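Local structure of putative branched-chain amino acid aminotransferase IlvE (Streptococcus mutans, 4DQN) at the interface of chains A and B. The protein transfers amino groups of branched-chain amino acids, probably leucine, isoleucine and valine, to 2-oxoglutarate, with pyridoxal 5'-phosphate as cofactor. Residues are numbered along the deposited sequence; one frame, centred on the assembly and turned at random. Chains: chain A/B, Putative branched-chain amino acid aminotransferase IlvE.

Contact 1 and contact 2 belong to one two-fold symmetric interface, their C-alpha centres about 21 Å apart, and each has a twin with the chains exchanged. Helix 190-205 serves both: A:Leu198 in contact 1, B:Tyr193 to B:Leu197 in contact 2. The end of helix 79-92 also recurs, through B:Arg92 in the first and its successor in sequence, A:Leu93, in the second. Contact 1 is largely polar, with loop bonds and bridging waters; contact 2 is mainly apolar. Together they tie segments that flank in sequence Lys188, the lysine expected to carry the cofactor, into a dimer of the kind typical of class-IV aminotransferases.

Contact 1: the interface of chains A and B. Residues chain A 175-177, 198; chain B 92, 182-183.
Loop 175-177 of chain A meets loop 182-183 of chain B, while helix 190-205 of chain A, through A:Leu198, faces the last residue of helix 79-92 of chain B, B:Arg92. The subunits are class-IV pyridoxal-phosphate aminotransferases, and the two loops grip each other through a pair of hydrogen bonds at A:Asp177 and B:His182. A:Asp177 N donates to B:His182 O over 2.9 Å, almost straight (172° at H) but reaching the oxygen from well above the carbonyl plane. In return B:His182 N donates to the carboxylate oxygen A:Asp177 OD2 at 2.9 Å, again from above the plane of the acceptor group. The carboxylate is turned toward this N-H because A:Asp177 CG stands anti to its own carbonyl carbon, beside the backbone N (chi1 -60°). A water joins the pair, 2.8 Å from A:Asp177 O and also touching B:His182 O, which thus has both a protein and a water partner.

The imidazole of B:His182 lies under the backbone of A:Asp175: the CA sits over the ring face, 3.9 Å from its centroid, in a CH-pi contact, with A:Asp175 O close to B:His182 CB and CG. A:Asp177 OD2 is 4.1 Å from B:His182 ND1, near enough that the carboxylate might raise the affinity of the ring for a proton.

The guanidinium of B:Arg92 reaches the loops from the helix end, its chain bent at chi2. Its NH2 lies in the plane of the A:Tyr176 ring, at the edge, 3.9 Å from CD2, with the two planes turned 48° apart; this is an edge approach rather than stacking over a face. The edge of the guanidinium also points at B:His182 O within its own chain. Farther back, A:Leu198 CD2 packs at about a right angle against the aliphatic B:Arg92 CD, 4.0 Å away. Beside them a second water spans A:Leu198 N and B:Arg92 O, 2.7 Å from the latter.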
ATOM      1  N   ASP A 175      -0.036  19.371   0.825  1.00 36.79           N
ATOM      2  CA  ASP A 175       0.532  18.689  -0.347  1.00 38.65           C
ATOM      3  C   ASP A 175       0.829  17.184  -0.143  1.00 39.77           C
ATOM      4  O   ASP A 175       1.612  16.599  -0.897  1.00 37.59           O
ATOM      5  CB  ASP A 175       1.771  19.428  -0.881  1.00 37.92           C
ATOM      6  CG  ASP A 175       2.784  19.748   0.204  1.00 41.31           C
ATOM      7  OD1 ASP A 175       2.394  19.800   1.394  1.00 39.95           O
ATOM      8  OD2 ASP A 175       3.968  19.972  -0.134  1.00 43.49           O
ATOM      9  N   TYR A 176       0.204  16.562   0.863  1.00 41.26           N
ATOM     10  CA  TYR A 176       0.250  15.093   1.024  1.00 37.77           C
ATOM     11  C   TYR A 176      -1.123  14.513   1.372  1.00 40.85           C
ATOM     12  O   TYR A 176      -1.867  15.082   2.177  1.00 39.04           O
ATOM     13  CB  TYR A 176       1.277  14.657   2.089  1.00 33.75           C
ATOM     14  CG  TYR A 176       2.688  15.129   1.827  1.00 38.20           C
ATOM     15  CD1 TYR A 176       3.189  16.249   2.470  1.00 38.80           C
ATOM     16  CD2 TYR A 176       3.518  14.458   0.930  1.00 39.44           C
ATOM     17  CE1 TYR A 176       4.472  16.692   2.238  1.00 34.61           C
ATOM     18  CE2 TYR A 176       4.811  14.895   0.694  1.00 41.14           C
ATOM     19  CZ  TYR A 176       5.277  16.018   1.351  1.00 41.97           C
ATOM     20  OH  TYR A 176       6.558  16.477   1.132  1.00 45.15           O
ATOM     21  N   ASP A 177      -1.460  13.385   0.753  1.00 36.68           N
ATOM     22  CA  ASP A 177      -2.664  12.644   1.128  1.00 37.82           C
ATOM     23  C   ASP A 177      -2.260  11.255   1.605  1.00 36.99           C
ATOM     24  O   ASP A 177      -1.383  10.625   1.009  1.00 32.88           O
ATOM     25  CB  ASP A 177      -3.618  12.497  -0.070  1.00 38.56           C
ATOM     26  CG  ASP A 177      -4.076  13.835  -0.639  1.00 43.73           C
ATOM     27  OD1 ASP A 177      -4.457  14.736   0.150  1.00 40.13           O
ATOM     28  OD2 ASP A 177      -4.067  13.971  -1.888  1.00 39.16           O
ATOM     29  N   LEU A 198       6.501   9.850   4.426  1.00 29.96           N
ATOM     30  CA  LEU A 198       7.159  11.109   4.083  1.00 35.20           C
ATOM     31  C   LEU A 198       6.526  12.322   4.791  1.00 34.77           C
ATOM     32  O   LEU A 198       7.250  13.110   5.402  1.00 34.62           O
ATOM     33  CB  LEU A 198       7.244  11.301   2.557  1.00 32.24           C
ATOM     34  CG  LEU A 198       7.898  12.559   1.970  1.00 38.26           C
ATOM     35  CD1 LEU A 198       9.320  12.740   2.498  1.00 32.45           C
ATOM     36  CD2 LEU A 198       7.899  12.480   0.434  1.00 35.24           C
TER
ATOM     37  N   ARG B  92      10.348   8.210  -2.059  1.00 25.17           N
ATOM     38  CA  ARG B  92       8.976   8.517  -1.655  1.00 24.98           C
ATOM     39  C   ARG B  92       8.555   7.711  -0.425  1.00 27.19           C
ATOM     40  O   ARG B  92       7.758   8.178   0.398  1.00 26.16           O
ATOM     41  CB  ARG B  92       8.019   8.231  -2.816  1.00 28.20           C
ATOM     42  CG  ARG B  92       6.579   8.624  -2.555  1.00 32.48           C
ATOM     43  CD  ARG B  92       6.394  10.135  -2.429  1.00 41.90           C
ATOM     44  NE  ARG B  92       5.002  10.447  -2.100  1.00 37.94           N
ATOM     45  CZ  ARG B  92       4.438  11.648  -2.215  1.00 48.56           C
ATOM     46  NH1 ARG B  92       5.146  12.685  -2.651  1.00 51.21           N
ATOM     47  NH2 ARG B  92       3.156  11.807  -1.881  1.00 50.55           N
ATOM     48  N   HIS B 182      -2.061  13.683  -3.960  1.00 38.23           N
ATOM     49  CA  HIS B 182      -0.725  13.796  -3.383  1.00 39.65           C
ATOM     50  C   HIS B 182      -0.351  12.525  -2.618  1.00 42.00           C
ATOM     51  O   HIS B 182       0.180  12.591  -1.501  1.00 35.37           O
ATOM     52  CB  HIS B 182      -0.645  15.007  -2.452  1.00 39.52           C
ATOM     53  CG  HIS B 182      -0.870  16.316  -3.144  1.00 45.58           C
ATOM     54  ND1 HIS B 182      -1.711  17.288  -2.643  1.00 45.75           N
ATOM     55  CD2 HIS B 182      -0.362  16.815  -4.298  1.00 43.07           C
ATOM     56  CE1 HIS B 182      -1.716  18.329  -3.460  1.00 43.77           C
ATOM     57  NE2 HIS B 182      -0.907  18.066  -4.473  1.00 45.97           N
ATOM     58  N   GLY B 183      -0.629  11.371  -3.228  1.00 42.82           N
ATOM     59  CA  GLY B 183      -0.335  10.080  -2.626  1.00 39.19           C
ATOM     60  C   GLY B 183       0.914   9.467  -3.236  1.00 45.62           C
ATOM     61  O   GLY B 183       1.892  10.179  -3.508  1.00 42.05           O
TER
HETATM   62  O   HOH W   1       5.637   8.331   2.019  1.00 30.26           O
HETATM   63  O   HOH W   2       1.400  11.127   1.014  1.00 35.76           O

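Contact 2: the interface of chains A and B. Residues chain A 56, 58, 93, 142-144; chain B 193-194, 196-197.
The hydroxyl B:Ser196 OG bonds back to B:Tyr193 O at 2.6 Å, in the carbonyl plane and on a lone pair; both residues lie on helix 190-205, which presses its surface against loops of chain A in this class-IV aminotransferase. The serine's chi1 of 80° sets OG between the backbone N and the carbonyl carbon, from where it can turn back along its own helix.

B:Leu197 has the largest buried surface of the patch, and its two methyls part company. CD1 reaches 3.5 Å from the carbonyl A:Leu93 O and also touches A:Gln58 CG, the glutamine crossing it at about a right angle. CD2 goes to the A:His143-A:Pro144 backbone, 3.8 Å from A:His143 C, and the A:Pro144 side chain, whose CD touches the same methyl, runs past the leucine in the opposite direction. A:Gln58 is itself steadied within chain A: its extended side chain carries NE2 to A:Leu93 O at 3.0 Å, nearly along the C=O axis and close to the amide plane, so the carbonyl beside the leucine methyl has a donor.

One turn earlier in the helix, A:Tyr56 and B:Tyr193 meet obliquely, CD1 of the first lying 3.7 Å from CD2 of the second. A:Val142 wedges in beside them. Its CG2, placed anti to the backbone N, comes at the edge of the B:Tyr193 ring, in its plane and 3.9 Å from CD2, and also touches B:Leu197 CD2. The CA of the same valine covers one face of the A:Tyr56 ring, toward the rim. A:Tyr56 O comes near B:Ala194 N, but that N-H points elsewhere and the pair is packing alone.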
ATOM      1  N   TYR A  56       1.911  -6.266  -4.245  1.00 22.37           N
ATOM      2  CA  TYR A  56       0.674  -5.588  -4.611  1.00 26.55           C
ATOM      3  C   TYR A  56      -0.065  -5.094  -3.365  1.00 27.16           C
ATOM      4  O   TYR A  56      -1.266  -4.834  -3.415  1.00 26.19           O
ATOM      5  CB  TYR A  56      -0.195  -6.533  -5.453  1.00 24.99           C
ATOM      6  CG  TYR A  56       0.539  -7.019  -6.690  1.00 30.54           C
ATOM      7  CD1 TYR A  56       1.125  -6.104  -7.570  1.00 32.12           C
ATOM      8  CD2 TYR A  56       0.685  -8.378  -6.960  1.00 30.54           C
ATOM      9  CE1 TYR A  56       1.810  -6.525  -8.694  1.00 31.16           C
ATOM     10  CE2 TYR A  56       1.384  -8.813  -8.092  1.00 30.55           C
ATOM     11  CZ  TYR A  56       1.927  -7.874  -8.949  1.00 35.16           C
ATOM     12  OH  TYR A  56       2.627  -8.264 -10.072  1.00 31.25           O
ATOM     13  N   GLN A  58      -1.170  -6.421  -0.718  1.00 19.38           N
ATOM     14  CA  GLN A  58      -2.361  -7.131  -0.250  1.00 22.80           C
ATOM     15  C   GLN A  58      -2.124  -7.552   1.191  1.00 24.46           C
ATOM     16  O   GLN A  58      -1.694  -8.686   1.476  1.00 22.90           O
ATOM     17  CB  GLN A  58      -2.718  -8.319  -1.145  1.00 23.88           C
ATOM     18  CG  GLN A  58      -4.186  -8.725  -1.003  1.00 25.83           C
ATOM     19  CD  GLN A  58      -4.523 -10.029  -1.712  1.00 26.01           C
ATOM     20  OE1 GLN A  58      -3.634 -10.825  -2.043  1.00 25.06           O
ATOM     21  NE2 GLN A  58      -5.816 -10.260  -1.940  1.00 21.54           N
ATOM     22  N   LEU A  93      -9.779  -5.434  -0.073  1.00 23.40           N
ATOM     23  CA  LEU A  93      -8.559  -5.913  -0.719  1.00 26.53           C
ATOM     24  C   LEU A  93      -8.701  -7.328  -1.268  1.00 26.33           C
ATOM     25  O   LEU A  93      -7.696  -7.968  -1.599  1.00 27.26           O
ATOM     26  CB  LEU A  93      -7.393  -5.866   0.264  1.00 26.97           C
ATOM     27  CG  LEU A  93      -6.531  -4.609   0.185  1.00 29.11           C
ATOM     28  CD1 LEU A  93      -7.292  -3.361   0.554  1.00 32.00           C
ATOM     29  CD2 LEU A  93      -5.319  -4.782   1.078  1.00 30.06           C
ATOM     30  N   VAL A 142      -0.826  -8.643 -11.360  1.00 32.62           N
ATOM     31  CA  VAL A 142      -1.635  -8.122 -10.239  1.00 33.87           C
ATOM     32  C   VAL A 142      -3.005  -8.806 -10.074  1.00 34.77           C
ATOM     33  O   VAL A 142      -3.837  -8.790 -10.981  1.00 33.84           O
ATOM     34  CB  VAL A 142      -1.781  -6.575 -10.266  1.00 36.61           C
ATOM     35  CG1 VAL A 142      -2.354  -6.086 -11.590  1.00 36.88           C
ATOM     36  CG2 VAL A 142      -2.634  -6.105  -9.089  1.00 35.10           C
ATOM     37  N   HIS A 143      -3.228  -9.399  -8.900  1.00 32.77           N
ATOM     38  CA  HIS A 143      -4.345 -10.316  -8.689  1.00 32.09           C
ATOM     39  C   HIS A 143      -4.338 -10.732  -7.219  1.00 29.89           C
ATOM     40  O   HIS A 143      -3.279 -10.736  -6.588  1.00 29.88           O
ATOM     41  CB  HIS A 143      -4.132 -11.544  -9.580  1.00 34.46           C
ATOM     42  CG  HIS A 143      -5.318 -12.442  -9.678  1.00 41.14           C
ATOM     43  ND1 HIS A 143      -5.430 -13.610  -8.948  1.00 42.67           N
ATOM     44  CD2 HIS A 143      -6.443 -12.359 -10.427  1.00 42.73           C
ATOM     45  CE1 HIS A 143      -6.573 -14.201  -9.240  1.00 43.08           C
ATOM     46  NE2 HIS A 143      -7.209 -13.463 -10.136  1.00 45.70           N
ATOM     47  N   PRO A 144      -5.510 -11.075  -6.653  1.00 35.03           N
ATOM     48  CA  PRO A 144      -5.426 -11.521  -5.253  1.00 33.32           C
ATOM     49  C   PRO A 144      -4.738 -12.884  -5.116  1.00 31.53           C
ATOM     50  O   PRO A 144      -4.770 -13.703  -6.041  1.00 29.83           O
ATOM     51  CB  PRO A 144      -6.897 -11.609  -4.805  1.00 29.91           C
ATOM     52  CG  PRO A 144      -7.700 -11.675  -6.075  1.00 38.81           C
ATOM     53  CD  PRO A 144      -6.904 -10.918  -7.114  1.00 33.70           C
TER
ATOM     54  N   TYR B 193      -1.387  -0.791  -6.096  1.00 28.70           N
ATOM     55  CA  TYR B 193      -1.934  -1.997  -6.704  1.00 30.59           C
ATOM     56  C   TYR B 193      -3.049  -2.606  -5.863  1.00 29.99           C
ATOM     57  O   TYR B 193      -4.057  -3.091  -6.404  1.00 29.26           O
ATOM     58  CB  TYR B 193      -0.819  -3.008  -6.977  1.00 29.96           C
ATOM     59  CG  TYR B 193       0.074  -2.600  -8.132  1.00 30.22           C
ATOM     60  CD1 TYR B 193       1.094  -1.673  -7.953  1.00 33.27           C
ATOM     61  CD2 TYR B 193      -0.102  -3.143  -9.400  1.00 33.55           C
ATOM     62  CE1 TYR B 193       1.915  -1.292  -9.002  1.00 33.01           C
ATOM     63  CE2 TYR B 193       0.724  -2.771 -10.462  1.00 34.74           C
ATOM     64  CZ  TYR B 193       1.726  -1.841 -10.250  1.00 38.00           C
ATOM     65  OH  TYR B 193       2.563  -1.462 -11.291  1.00 41.14           O
ATOM     66  N   ALA B 194      -2.884  -2.575  -4.543  1.00 29.14           N
ATOM     67  CA  ALA B 194      -3.945  -3.042  -3.636  1.00 29.98           C
ATOM     68  C   ALA B 194      -5.266  -2.312  -3.886  1.00 29.39           C
ATOM     69  O   ALA B 194      -6.345  -2.922  -3.905  1.00 31.94           O
ATOM     70  CB  ALA B 194      -3.510  -2.881  -2.159  1.00 27.76           C
ATOM     71  N   SER B 196      -6.205  -1.129  -6.582  1.00 32.00           N
ATOM     72  CA  SER B 196      -6.699  -1.520  -7.908  1.00 30.26           C
ATOM     73  C   SER B 196      -7.345  -2.916  -7.962  1.00 33.53           C
ATOM     74  O   SER B 196      -7.945  -3.279  -8.981  1.00 30.76           O
ATOM     75  CB  SER B 196      -5.561  -1.460  -8.932  1.00 32.10           C
ATOM     76  OG  SER B 196      -4.753  -2.627  -8.847  1.00 33.82           O
ATOM     77  N   LEU B 197      -7.229  -3.707  -6.892  1.00 31.87           N
ATOM     78  CA  LEU B 197      -7.754  -5.082  -6.930  1.00 32.78           C
ATOM     79  C   LEU B 197      -9.276  -5.124  -7.120  1.00 34.22           C
ATOM     80  O   LEU B 197      -9.785  -5.846  -7.987  1.00 34.27           O
ATOM     81  CB  LEU B 197      -7.363  -5.852  -5.666  1.00 30.87           C
ATOM     82  CG  LEU B 197      -5.885  -6.216  -5.516  1.00 34.51           C
ATOM     83  CD1 LEU B 197      -5.609  -6.767  -4.116  1.00 31.39           C
ATOM     84  CD2 LEU B 197      -5.503  -7.225  -6.579  1.00 33.53           C
TER